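Side-chain contacts in phenol hydroxylase component phN (Pseudomonas stutzeri, PDB 3U52), which probably hydroxylates phenol as the diiron-bearing oxygenase subunit of a multicomponent bacterial monooxygenase: residues K70-I75 with T222-F227; K98-G103 with P209-A214; K176-D181 with T192-S197; V297-N302 with R316-Q321. All blocks are in the same frame, centred on the assembly; numbering follows the deposited sequence.

How the contacts relate
Contacts 1, 2 and 3 pack helix on helix within the hydroxylase family region, whereas contact 4 joins a helix to a loop. Contacts 2 and 3 share helix 187-216 and are nested along the chain within the loop closed by contact 1. Contacts 1 and 2 also touch directly, Thr222 and Gly226 packing on Ala214 and Met211 beside a xenon pocket. The chemistry of the first three is apolar: aliphatic and methyl groups in contact 1, an aromatic pair in contact 2, and two phenylalanines on an isoleucine in contact 3. Contact 4 lies later in the chain and rests on a polar pair; its touching groups are also largely buried, and the exposed residues only flank it.

Contact 1. Residues K70-I75 with T222-F227; sequences KKLYAI and TVTFGF
The first torsions of Leu72 and Thr224 settle how these two residues meet: Leu72 carries CG anti to N (chi1 -179°), while Thr224 has OG1 beside its backbone N (chi1 -61°), which leaves the CG2 methyl facing the other helix. The two side chains slide past each other in opposite directions, with Leu72 CD1 3.6 Å from Thr224 CG2. The same leucine methyl lies against the backbone, 3.8 Å from Phe225 CA. Ile75 comes to Thr224 tip to tip. Its CD1 sits 3.8 Å from Thr224 CG2, so this threonine methyl is lodged between the leucine and isoleucine branches, and Ile75 CG2 approaches Thr224 OG1 at 3.5 Å. That hydroxyl is hydrogen-bonded to Met220 O, so it is satisfied in its own helix and meets Ile75 CG2 only by packing, while Thr224 CG2 makes the other contacts. The two helix segments run antiparallel, at 176°, with axes 10.1 Å apart. The Phe225 side chain points aside from the contact and lies about 4 Å from a bound xenon and about 6 Å from an iron ion. Helix 58-81 thus packs on helix 220-250, which is backed by helices 125-155 and 187-216 through Phe225, while Ile75 also packs on Ala78 of a second copy of the protein.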
loop_
_atom_site.group_PDB
_atom_site.type_symbol
_atom_site.label_atom_id
_atom_site.label_comp_id
_atom_site.label_asym_id
_atom_site.label_seq_id
_atom_site.Cartn_x
_atom_site.Cartn_y
_atom_site.Cartn_z
ATOM N N LYS A 70 -2.226 0.438 6.788
ATOM C CA LYS A 70 -2.609 1.051 5.538
ATOM C C LYS A 70 -1.704 0.542 4.393
ATOM O O LYS A 70 -2.190 0.235 3.328
ATOM C CB LYS A 70 -2.650 2.566 5.670
ATOM C CG LYS A 70 -3.246 3.275 4.401
ATOM C CD LYS A 70 -4.297 4.420 4.722
ATOM C CE LYS A 70 -3.634 5.701 5.343
ATOM N NZ LYS A 70 -4.332 7.024 4.996
ATOM N N LYS A 71 -0.407 0.381 4.676
ATOM C CA LYS A 71 0.554 -0.167 3.705
ATOM C C LYS A 71 0.341 -1.653 3.392
ATOM O O LYS A 71 0.366 -2.028 2.218
ATOM C CB LYS A 71 2.004 0.145 4.089
ATOM C CG LYS A 71 2.274 1.671 4.125
ATOM C CD LYS A 71 3.762 2.039 4.139
ATOM C CE LYS A 71 4.472 1.546 5.396
ATOM N NZ LYS A 71 5.512 2.551 5.870
ATOM N N LEU A 72 0.084 -2.448 4.442
ATOM C CA LEU A 72 -0.178 -3.879 4.360
ATOM C C LEU A 72 -1.408 -4.178 3.523
ATOM O O LEU A 72 -1.335 -5.019 2.637
ATOM C CB LEU A 72 -0.371 -4.458 5.782
ATOM C CG LEU A 72 -0.641 -5.981 5.880
ATOM C CD1 LEU A 72 0.665 -6.724 5.870
ATOM C CD2 LEU A 72 -1.430 -6.379 7.109
ATOM N N TYR A 73 -2.529 -3.512 3.796
ATOM C CA TYR A 73 -3.759 -3.707 3.053
ATOM C C TYR A 73 -3.735 -3.245 1.588
ATOM O O TYR A 73 -4.344 -3.873 0.731
ATOM C CB TYR A 73 -4.968 -3.115 3.798
ATOM C CG TYR A 73 -5.358 -4.075 4.904
ATOM C CD1 TYR A 73 -6.169 -5.192 4.636
ATOM C CD2 TYR A 73 -4.810 -3.942 6.178
ATOM C CE1 TYR A 73 -6.486 -6.105 5.671
ATOM C CE2 TYR A 73 -5.120 -4.847 7.207
ATOM C CZ TYR A 73 -5.952 -5.920 6.947
ATOM O OH TYR A 73 -6.265 -6.829 7.953
ATOM N N ALA A 74 -2.982 -2.191 1.320
ATOM C CA ALA A 74 -2.749 -1.722 -0.074
ATOM C C ALA A 74 -2.063 -2.825 -0.867
ATOM O O ALA A 74 -2.407 -3.066 -2.019
ATOM C CB ALA A 74 -1.870 -0.499 -0.075
ATOM N N ILE A 75 -1.073 -3.462 -0.237
ATOM C CA ILE A 75 -0.320 -4.549 -0.876
ATOM C C ILE A 75 -1.226 -5.773 -1.055
ATOM O O ILE A 75 -1.203 -6.423 -2.127
ATOM C CB ILE A 75 0.976 -4.879 -0.089
ATOM C CG1 ILE A 75 1.959 -3.709 -0.215
ATOM C CG2 ILE A 75 1.648 -6.172 -0.592
ATOM C CD1 ILE A 75 3.094 -3.632 0.789
ATOM N N THR A 222 2.289 -13.257 2.116
ATOM C CA THR A 222 2.877 -13.789 3.356
ATOM C C THR A 222 4.150 -12.983 3.741
ATOM O O THR A 222 4.355 -12.579 4.924
ATOM C CB THR A 222 3.101 -15.342 3.220
ATOM O OG1 THR A 222 1.829 -15.998 3.011
ATOM C CG2 THR A 222 3.837 -15.964 4.450
ATOM N N VAL A 223 4.995 -12.680 2.753
ATOM C CA VAL A 223 6.225 -12.017 3.118
ATOM C C VAL A 223 5.928 -10.595 3.653
ATOM O O VAL A 223 6.574 -10.133 4.597
ATOM C CB VAL A 223 7.316 -12.074 2.036
ATOM C CG1 VAL A 223 7.037 -11.091 0.930
ATOM C CG2 VAL A 223 8.656 -11.749 2.678
ATOM N N THR A 224 4.902 -9.961 3.094
ATOM C CA THR A 224 4.462 -8.627 3.511
ATOM C C THR A 224 3.884 -8.706 4.926
ATOM O O THR A 224 4.150 -7.841 5.753
ATOM C CB THR A 224 3.406 -8.063 2.533
ATOM O OG1 THR A 224 4.007 -7.950 1.236
ATOM C CG2 THR A 224 2.897 -6.667 2.987
ATOM N N PHE A 225 3.052 -9.729 5.184
ATOM C CA PHE A 225 2.624 -9.943 6.549
ATOM C C PHE A 225 3.859 -10.080 7.469
ATOM O O PHE A 225 3.931 -9.424 8.503
ATOM C CB PHE A 225 1.702 -11.154 6.738
ATOM C CG PHE A 225 1.574 -11.516 8.190
ATOM C CD1 PHE A 225 0.814 -10.700 9.046
ATOM C CD2 PHE A 225 2.306 -12.570 8.739
ATOM C CE1 PHE A 225 0.758 -10.961 10.420
ATOM C CE2 PHE A 225 2.254 -12.838 10.118
ATOM C CZ PHE A 225 1.482 -12.027 10.956
ATOM N N GLY A 226 4.837 -10.921 7.104
ATOM C CA GLY A 226 6.093 -11.093 7.934
ATOM C C GLY A 226 6.898 -9.818 8.189
ATOM O O GLY A 226 7.260 -9.504 9.349
ATOM N N PHE A 227 7.174 -9.055 7.136
ATOM C CA PHE A 227 7.787 -7.732 7.329
ATOM C C PHE A 227 6.991 -6.865 8.286
ATOM O O PHE A 227 7.567 -6.239 9.137
ATOM C CB PHE A 227 8.011 -6.947 6.002
ATOM C CG PHE A 227 9.178 -7.471 5.159
ATOM C CD1 PHE A 227 8.984 -7.833 3.822
ATOM C CD2 PHE A 227 10.442 -7.630 5.710
ATOM C CE1 PHE A 227 10.047 -8.351 3.035
ATOM C CE2 PHE A 227 11.511 -8.150 4.939
ATOM C CZ PHE A 227 11.306 -8.504 3.593
#

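Contact 2. Residues K98-G103 with P209-A214; sequences KLFISG and PFMSGA
Phe100 overlaps Phe210 by its edge: Phe100 CD2 sits over the centre of one face of the Phe210 ring, 3.8 Å above its plane. The match is an edge-to-face pair: the ring planes stand at 63° and the centroids are 5.2 Å apart. Phe100 CD2 is 3.9 Å from Phe210 CD1, and Phe100 CB adds a contact of 4.0 Å to Phe210 CE1. With CG placed beside the carbonyl carbon (chi1 -169°), Phe100 extends toward the neighbouring helix and meets the phenylalanine that projects toward it. At the next ring atom, Phe100 CE2 lies a looser 4.5 Å from Met211 CE. Helix 94-103 is here joined to helix 187-216, a member of the helical bundle that carries the diiron centre, and the latter is kinked at Pro209. Phe100 also links the aromatic pair to a xenon pocket, which it lines with Thr222 and to which helix 125-155 contributes Ala148 and Met149. Met211, in turn, packs on Thr222 and Phe225 of helix 220-250. Within helix 94-103, near its end, Ser102 OG donates to Lys98 O at 2.6 Å. The backbone N of Ser102 bonds to the same oxygen from the opposite face of the carbonyl plane, which gives that acceptor two donors.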
loop_
_atom_site.group_PDB
_atom_site.type_symbol
_atom_site.label_atom_id
_atom_site.label_comp_id
_atom_site.label_asym_id
_atom_site.label_seq_id
_atom_site.Cartn_x
_atom_site.Cartn_y
_atom_site.Cartn_z
ATOM N N LYS A 98 -1.835 -24.158 4.064
ATOM C CA LYS A 98 -2.961 -24.968 4.649
ATOM C C LYS A 98 -2.619 -25.350 6.080
ATOM O O LYS A 98 -3.437 -25.202 6.978
ATOM C CB LYS A 98 -3.193 -26.224 3.822
ATOM C CG LYS A 98 -3.468 -25.904 2.351
ATOM C CD LYS A 98 -3.471 -27.134 1.470
ATOM C CE LYS A 98 -3.373 -26.735 -0.030
ATOM N NZ LYS A 98 -3.673 -27.913 -0.900
ATOM N N LEU A 99 -1.378 -25.780 6.280
ATOM C CA LEU A 99 -0.811 -26.033 7.600
ATOM C C LEU A 99 -0.796 -24.773 8.487
ATOM O O LEU A 99 -1.174 -24.808 9.658
ATOM C CB LEU A 99 0.603 -26.598 7.418
ATOM C CG LEU A 99 1.487 -27.248 8.484
ATOM C CD1 LEU A 99 0.744 -28.253 9.416
ATOM C CD2 LEU A 99 2.636 -27.987 7.754
ATOM N N PHE A 100 -0.364 -23.666 7.934
ATOM C CA PHE A 100 -0.362 -22.416 8.670
ATOM C C PHE A 100 -1.742 -21.942 9.129
ATOM O O PHE A 100 -1.908 -21.647 10.310
ATOM C CB PHE A 100 0.299 -21.315 7.859
ATOM C CG PHE A 100 0.570 -20.051 8.661
ATOM C CD1 PHE A 100 -0.349 -19.001 8.661
ATOM C CD2 PHE A 100 1.739 -19.917 9.414
ATOM C CE1 PHE A 100 -0.109 -17.861 9.401
ATOM C CE2 PHE A 100 1.987 -18.744 10.168
ATOM C CZ PHE A 100 1.064 -17.730 10.167
ATOM N N ILE A 101 -2.711 -21.853 8.216
ATOM C CA ILE A 101 -4.054 -21.354 8.559
ATOM C C ILE A 101 -4.863 -22.252 9.514
ATOM O O ILE A 101 -5.730 -21.755 10.253
ATOM C CB ILE A 101 -4.883 -21.043 7.297
ATOM C CG1 ILE A 101 -6.023 -20.070 7.630
ATOM C CG2 ILE A 101 -5.434 -22.363 6.654
ATOM C CD1 ILE A 101 -6.793 -19.551 6.419
ATOM N N SER A 102 -4.601 -23.567 9.495
ATOM C CA SER A 102 -5.331 -24.485 10.344
ATOM C C SER A 102 -4.594 -24.821 11.655
ATOM O O SER A 102 -5.235 -25.195 12.666
ATOM C CB SER A 102 -5.716 -25.727 9.552
ATOM O OG SER A 102 -4.574 -26.332 9.026
ATOM N N GLY A 103 -3.258 -24.672 11.658
ATOM C CA GLY A 103 -2.455 -24.980 12.852
ATOM C C GLY A 103 -1.766 -23.834 13.580
ATOM O O GLY A 103 -1.466 -23.951 14.798
ATOM N N PRO A 209 11.467 -19.711 9.051
ATOM C CA PRO A 209 11.080 -20.638 7.966
ATOM C C PRO A 209 9.829 -20.253 7.181
ATOM O O PRO A 209 9.822 -20.413 5.958
ATOM C CB PRO A 209 10.829 -21.964 8.704
ATOM C CG PRO A 209 11.715 -21.874 9.926
ATOM C CD PRO A 209 11.596 -20.427 10.341
ATOM N N PHE A 210 8.778 -19.781 7.858
ATOM C CA PHE A 210 7.535 -19.456 7.149
ATOM C C PHE A 210 7.708 -18.208 6.299
ATOM O O PHE A 210 7.311 -18.206 5.121
ATOM C CB PHE A 210 6.305 -19.322 8.073
ATOM C CG PHE A 210 5.583 -20.639 8.336
ATOM C CD1 PHE A 210 4.759 -21.224 7.341
ATOM C CD2 PHE A 210 5.744 -21.317 9.570
ATOM C CE1 PHE A 210 4.091 -22.464 7.578
ATOM C CE2 PHE A 210 5.086 -22.546 9.829
ATOM C CZ PHE A 210 4.239 -23.138 8.810
ATOM N N MET A 211 8.314 -17.172 6.888
ATOM C CA MET A 211 8.416 -15.877 6.240
ATOM C C MET A 211 9.531 -15.849 5.193
ATOM O O MET A 211 9.348 -15.293 4.132
ATOM C CB MET A 211 8.549 -14.770 7.291
ATOM C CG MET A 211 7.436 -14.845 8.401
ATOM S SD MET A 211 5.754 -14.677 7.739
ATOM C CE MET A 211 4.762 -15.474 8.943
ATOM N N SER A 212 10.675 -16.481 5.443
ATOM C CA SER A 212 11.669 -16.498 4.382
ATOM C C SER A 212 11.329 -17.536 3.302
ATOM O O SER A 212 11.630 -17.307 2.127
ATOM C CB SER A 212 13.103 -16.560 4.907
ATOM O OG SER A 212 13.400 -17.865 5.310
ATOM N N GLY A 213 10.609 -18.610 3.661
ATOM C CA GLY A 213 10.027 -19.520 2.652
ATOM C C GLY A 213 9.124 -18.758 1.682
ATOM O O GLY A 213 9.167 -18.986 0.467
ATOM N N ALA A 214 8.293 -17.877 2.214
ATOM C CA ALA A 214 7.472 -16.995 1.392
ATOM C C ALA A 214 8.328 -16.168 0.433
ATOM O O ALA A 214 7.998 -16.070 -0.746
ATOM C CB ALA A 214 6.614 -16.075 2.266
#

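Contact 3. Residues K176-D181 with T192-S197; sequences KSFFDD and TAISFS
Two consecutive helices of the hydroxylase fold, 173-184 and 187-216, pack together on either side of the short connection between them in the chain, and the second belongs to the bundle that holds the diiron centre. Ile194 on the second helix reaches over to Phe178 and Phe179 on the first. Its CD1 methyl makes both closest approaches, 3.5 Å to Phe179 CE1 and 3.7 Å to Phe178 CE1, and so touches both rings at once. Phe179 crosses the isoleucine at about a right angle, and its CZ also meets CG1 and CG2 of Ile194, each at 4.0 Å. Phe178, by contrast, runs alongside in the opposite direction and touches through CE1. The isoleucine torsions place CD1 there: CG1 lies beside the backbone N (chi1 -52°), and the chain then bends again (chi2 -55°), turning the methyl toward the two phenylalanine rings. Phe179 is enclosed further by Leu107, Ala110 and Ala111 of helix 105-121. At the wider pi-type turn of residues 192-197, Ser197 OG and Ser197 N both donate to Thr192 O, each at 3.0 Å and from opposite faces of the carbonyl plane. The cross-helix contact is purely apolar and relies on shape, whereas the nearby polar groups find their partners elsewhere, as Asp181 does in salt bridges to Arg268, Lys264 and Lys446.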
loop_
_atom_site.group_PDB
_atom_site.type_symbol
_atom_site.label_atom_id
_atom_site.label_comp_id
_atom_site.label_asym_id
_atom_site.label_seq_id
_atom_site.Cartn_x
_atom_site.Cartn_y
_atom_site.Cartn_z
ATOM N N LYS A 176 -3.179 -27.392 19.148
ATOM C CA LYS A 176 -4.295 -27.083 20.046
ATOM C C LYS A 176 -4.012 -27.444 21.521
ATOM O O LYS A 176 -4.176 -26.588 22.417
ATOM C CB LYS A 176 -5.584 -27.743 19.564
ATOM C CG LYS A 176 -6.845 -27.183 20.272
ATOM C CD LYS A 176 -8.064 -27.927 19.789
ATOM C CE LYS A 176 -9.194 -27.923 20.823
ATOM N NZ LYS A 176 -9.807 -26.588 20.974
ATOM N N SER A 177 -3.573 -28.681 21.777
ATOM C CA SER A 177 -3.294 -29.072 23.149
ATOM C C SER A 177 -2.083 -28.330 23.751
ATOM O O SER A 177 -2.036 -28.106 24.966
ATOM C CB SER A 177 -3.135 -30.606 23.285
ATOM O OG SER A 177 -1.928 -31.032 22.683
ATOM N N PHE A 178 -1.108 -27.936 22.923
ATOM C CA PHE A 178 0.020 -27.066 23.381
ATOM C C PHE A 178 -0.531 -25.786 23.988
ATOM O O PHE A 178 -0.182 -25.388 25.126
ATOM C CB PHE A 178 0.961 -26.694 22.181
ATOM C CG PHE A 178 2.068 -25.751 22.559
ATOM C CD1 PHE A 178 1.875 -24.382 22.512
ATOM C CD2 PHE A 178 3.326 -26.243 22.922
ATOM C CE1 PHE A 178 2.916 -23.497 22.888
ATOM C CE2 PHE A 178 4.409 -25.373 23.276
ATOM C CZ PHE A 178 4.193 -24.027 23.301
ATOM N N PHE A 179 -1.406 -25.117 23.232
ATOM C CA PHE A 179 -1.947 -23.874 23.759
ATOM C C PHE A 179 -3.035 -24.030 24.853
ATOM O O PHE A 179 -3.173 -23.139 25.691
ATOM C CB PHE A 179 -2.452 -22.948 22.608
ATOM C CG PHE A 179 -1.920 -21.549 22.737
ATOM C CD1 PHE A 179 -0.702 -21.213 22.208
ATOM C CD2 PHE A 179 -2.638 -20.593 23.447
ATOM C CE1 PHE A 179 -0.156 -19.904 22.379
ATOM C CE2 PHE A 179 -2.141 -19.289 23.614
ATOM C CZ PHE A 179 -0.899 -18.945 23.084
ATOM N N ASP A 180 -3.825 -25.109 24.807
ATOM C CA ASP A 180 -4.802 -25.420 25.889
ATOM C C ASP A 180 -4.041 -25.639 27.182
ATOM O O ASP A 180 -4.474 -25.185 28.195
ATOM C CB ASP A 180 -5.634 -26.650 25.573
ATOM C CG ASP A 180 -6.775 -26.371 24.612
ATOM O OD1 ASP A 180 -6.939 -25.192 24.151
ATOM O OD2 ASP A 180 -7.553 -27.334 24.300
ATOM N N ASP A 181 -2.895 -26.318 27.131
ATOM C CA ASP A 181 -2.037 -26.566 28.298
ATOM C C ASP A 181 -1.620 -25.234 28.905
ATOM O O ASP A 181 -1.841 -25.000 30.100
ATOM C CB ASP A 181 -0.865 -27.456 27.833
ATOM C CG ASP A 181 0.026 -27.993 28.970
ATOM O OD1 ASP A 181 0.069 -27.431 30.067
ATOM O OD2 ASP A 181 0.747 -28.982 28.707
ATOM N N THR A 192 5.642 -17.795 31.160
ATOM C CA THR A 192 6.894 -18.525 30.956
ATOM C C THR A 192 6.828 -19.382 29.706
ATOM O O THR A 192 7.828 -19.510 28.982
ATOM C CB THR A 192 7.285 -19.355 32.207
ATOM O OG1 THR A 192 7.482 -18.446 33.302
ATOM C CG2 THR A 192 8.592 -20.143 31.956
ATOM N N ALA A 193 5.675 -19.999 29.465
ATOM C CA ALA A 193 5.461 -20.859 28.312
ATOM C C ALA A 193 5.512 -20.052 27.013
ATOM O O ALA A 193 6.221 -20.385 26.060
ATOM C CB ALA A 193 4.076 -21.502 28.414
ATOM N N ILE A 194 4.689 -19.030 26.990
ATOM C CA ILE A 194 4.399 -18.327 25.750
ATOM C C ILE A 194 5.342 -17.134 25.494
ATOM O O ILE A 194 5.957 -17.038 24.415
ATOM C CB ILE A 194 2.844 -17.968 25.605
ATOM C CG1 ILE A 194 1.960 -19.220 25.815
ATOM C CG2 ILE A 194 2.543 -17.329 24.235
ATOM C CD1 ILE A 194 2.263 -20.514 24.899
ATOM N N SER A 195 5.513 -16.260 26.485
ATOM C CA SER A 195 6.373 -15.090 26.309
ATOM C C SER A 195 7.859 -15.461 26.307
ATOM O O SER A 195 8.602 -15.037 25.410
ATOM C CB SER A 195 6.090 -14.010 27.342
ATOM O OG SER A 195 4.924 -13.295 26.941
ATOM N N PHE A 196 8.301 -16.248 27.278
ATOM C CA PHE A 196 9.699 -16.600 27.283
ATOM C C PHE A 196 10.035 -17.758 26.321
ATOM O O PHE A 196 10.844 -17.573 25.410
ATOM C CB PHE A 196 10.215 -16.826 28.704
ATOM C CG PHE A 196 11.595 -17.413 28.743
ATOM C CD1 PHE A 196 12.701 -16.629 28.484
ATOM C CD2 PHE A 196 11.780 -18.789 28.964
ATOM C CE1 PHE A 196 13.979 -17.190 28.495
ATOM C CE2 PHE A 196 13.066 -19.352 28.944
ATOM C CZ PHE A 196 14.152 -18.559 28.734
ATOM N N SER A 197 9.402 -18.920 26.467
ATOM C CA SER A 197 9.777 -20.116 25.695
ATOM C C SER A 197 9.421 -20.016 24.199
ATOM O O SER A 197 10.255 -20.301 23.329
ATOM C CB SER A 197 9.173 -21.391 26.355
ATOM O OG SER A 197 9.622 -21.510 27.712
#

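Contact 4. Residues V297-N302 with R316-Q321; sequences VYYEQN and RPPKYQ
Tyr299 and Gln321 join helix 291-310 to the start of helix 321-327, across a loop that finishes in a type II beta turn from Pro318 to Gln321. The turn delivers Tyr320 to the N-cap position of the following helix, and Gln321 N closes it on Pro318 O at 3.2 Å. The packed part of the contact gathers round the tyrosine hydroxyl. Gln321 sets CG between its backbone N and carbonyl carbon (chi1 75°) and runs extended from there, which brings OE1 to the hydroxyl near the plane of the Tyr299 ring. The side chains cross at about a right angle, ring and amide planes standing 88° apart. The hydroxyl is the donor, but the separation of 2.4 Å between Tyr299 OH and Gln321 OE1 is so short that its exact value is doubtful. Pro318 points against the oncoming tyrosine and touches the same oxygen, roughly at right angles to the Gln321 bond. Behind the hydroxyl, the ring of Tyr299 is stacked with Trp295 and also meets Phe266, so the aromatic body is buried. The margin is different: Gln301, Asn302 and Arg316 are exposed, and the outer charges are tied to other parts of the chain, Glu300 to Lys328 and Lys319 to Asp438. Arg316 is paired with Asp263, and its NH1 also donates to Pro317 O at 2.9 Å with an angle of 137° at the hydrogen. At the packed end, Pro318 CD lies 3.3 Å from Tyr299 OH.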
loop_
_atom_site.group_PDB
_atom_site.type_symbol
_atom_site.label_atom_id
_atom_site.label_comp_id
_atom_site.label_asym_id
_atom_site.label_seq_id
_atom_site.Cartn_x
_atom_site.Cartn_y
_atom_site.Cartn_z
ATOM N N VAL A 297 21.527 -22.862 14.388
ATOM C CA VAL A 297 21.721 -21.432 14.545
ATOM C C VAL A 297 20.796 -20.846 15.597
ATOM O O VAL A 297 21.232 -20.146 16.504
ATOM C CB VAL A 297 21.533 -20.721 13.178
ATOM C CG1 VAL A 297 21.602 -19.168 13.328
ATOM C CG2 VAL A 297 22.591 -21.258 12.208
ATOM N N TYR A 298 19.507 -21.132 15.495
ATOM C CA TYR A 298 18.554 -20.436 16.329
ATOM C C TYR A 298 18.460 -21.004 17.727
ATOM O O TYR A 298 18.205 -20.268 18.663
ATOM C CB TYR A 298 17.181 -20.340 15.652
ATOM C CG TYR A 298 17.292 -19.536 14.395
ATOM C CD1 TYR A 298 17.127 -20.127 13.156
ATOM C CD2 TYR A 298 17.614 -18.180 14.449
ATOM C CE1 TYR A 298 17.258 -19.378 11.993
ATOM C CE2 TYR A 298 17.753 -17.427 13.305
ATOM C CZ TYR A 298 17.577 -18.026 12.081
ATOM O OH TYR A 298 17.713 -17.270 10.925
ATOM N N TYR A 299 18.657 -22.301 17.882
ATOM C CA TYR A 299 18.611 -22.835 19.214
ATOM C C TYR A 299 20.001 -23.116 19.714
ATOM O O TYR A 299 20.354 -22.636 20.793
ATOM C CB TYR A 299 17.723 -24.106 19.366
ATOM C CG TYR A 299 17.758 -24.556 20.812
ATOM C CD1 TYR A 299 18.618 -25.586 21.230
ATOM C CD2 TYR A 299 17.006 -23.875 21.789
ATOM C CE1 TYR A 299 18.723 -25.932 22.571
ATOM C CE2 TYR A 299 17.109 -24.218 23.120
ATOM C CZ TYR A 299 17.968 -25.224 23.510
ATOM O OH TYR A 299 17.997 -25.569 24.864
ATOM N N GLU A 300 20.799 -23.909 19.014
ATOM C CA GLU A 300 22.075 -24.312 19.646
ATOM C C GLU A 300 23.005 -23.090 19.913
ATOM O O GLU A 300 23.545 -22.947 21.005
ATOM C CB GLU A 300 22.786 -25.413 18.856
ATOM C CG GLU A 300 22.058 -26.753 18.953
ATOM C CD GLU A 300 22.741 -27.856 18.169
ATOM O OE1 GLU A 300 22.043 -28.609 17.460
ATOM O OE2 GLU A 300 23.976 -27.951 18.252
ATOM N N GLN A 301 23.128 -22.186 18.944
ATOM C CA GLN A 301 23.995 -21.016 19.111
ATOM C C GLN A 301 23.340 -19.931 19.928
ATOM O O GLN A 301 23.830 -19.577 21.015
ATOM C CB GLN A 301 24.467 -20.512 17.740
ATOM C CG GLN A 301 25.448 -21.524 17.096
ATOM C CD GLN A 301 25.905 -21.188 15.674
ATOM O OE1 GLN A 301 25.554 -20.138 15.080
ATOM N NE2 GLN A 301 26.704 -22.097 15.111
ATOM N N ASN A 302 22.225 -19.385 19.449
ATOM C CA ASN A 302 21.587 -18.253 20.149
ATOM C C ASN A 302 21.064 -18.627 21.550
ATOM O O ASN A 302 21.294 -17.917 22.527
ATOM C CB ASN A 302 20.468 -17.646 19.291
ATOM C CG ASN A 302 20.970 -17.019 17.988
ATOM O OD1 ASN A 302 22.172 -16.914 17.740
ATOM N ND2 ASN A 302 20.041 -16.612 17.142
ATOM N N ARG A 316 19.813 -23.973 34.692
ATOM C CA ARG A 316 20.617 -24.797 33.751
ATOM C C ARG A 316 19.845 -24.931 32.422
ATOM O O ARG A 316 18.655 -24.623 32.371
ATOM C CB ARG A 316 20.925 -26.181 34.335
ATOM C CG ARG A 316 19.662 -26.904 34.789
ATOM C CD ARG A 316 19.732 -28.414 34.852
ATOM N NE ARG A 316 18.472 -28.948 35.374
ATOM C CZ ARG A 316 17.364 -29.104 34.642
ATOM N NH1 ARG A 316 17.366 -28.792 33.348
ATOM N NH2 ARG A 316 16.254 -29.571 35.194
ATOM N N PRO A 317 20.533 -25.366 31.338
ATOM C CA PRO A 317 19.807 -25.523 30.059
ATOM C C PRO A 317 18.689 -26.566 30.191
ATOM O O PRO A 317 18.731 -27.459 31.109
ATOM C CB PRO A 317 20.903 -25.962 29.059
ATOM C CG PRO A 317 22.223 -25.750 29.761
ATOM C CD PRO A 317 21.982 -25.712 31.238
ATOM N N PRO A 318 17.675 -26.507 29.295
ATOM C CA PRO A 318 16.561 -27.471 29.435
ATOM C C PRO A 318 16.966 -28.955 29.393
ATOM O O PRO A 318 17.868 -29.366 28.644
ATOM C CB PRO A 318 15.625 -27.141 28.237
ATOM C CG PRO A 318 16.052 -25.805 27.790
ATOM C CD PRO A 318 17.485 -25.602 28.135
ATOM N N LYS A 319 16.290 -29.736 30.219
ATOM C CA LYS A 319 16.444 -31.200 30.249
ATOM C C LYS A 319 16.126 -31.796 28.864
ATOM O O LYS A 319 15.186 -31.354 28.188
ATOM C CB LYS A 319 15.475 -31.708 31.332
ATOM C CG LYS A 319 15.586 -33.131 31.733
ATOM C CD LYS A 319 14.797 -33.356 33.013
ATOM C CE LYS A 319 13.331 -33.096 32.783
ATOM N NZ LYS A 319 12.495 -33.598 33.904
ATOM N N TYR A 320 16.913 -32.790 28.434
ATOM C CA TYR A 320 16.792 -33.402 27.096
ATOM C C TYR A 320 17.114 -32.475 25.912
ATOM O O TYR A 320 16.817 -32.853 24.798
ATOM C CB TYR A 320 15.427 -34.122 26.827
ATOM C CG TYR A 320 15.021 -35.039 27.956
ATOM C CD1 TYR A 320 13.911 -34.757 28.744
ATOM C CD2 TYR A 320 15.788 -36.154 28.272
ATOM C CE1 TYR A 320 13.592 -35.567 29.829
ATOM C CE2 TYR A 320 15.458 -36.973 29.327
ATOM C CZ TYR A 320 14.381 -36.679 30.101
ATOM O OH TYR A 320 14.079 -37.533 31.150
ATOM N N GLN A 321 17.737 -31.314 26.112
ATOM C CA GLN A 321 18.054 -30.510 24.928
ATOM C C GLN A 321 19.007 -31.304 24.024
ATOM O O GLN A 321 18.917 -31.168 22.824
ATOM C CB GLN A 321 18.606 -29.107 25.258
ATOM C CG GLN A 321 20.030 -29.113 25.737
ATOM C CD GLN A 321 20.686 -27.752 25.744
ATOM O OE1 GLN A 321 20.083 -26.725 25.417
ATOM N NE2 GLN A 321 21.946 -27.736 26.138
#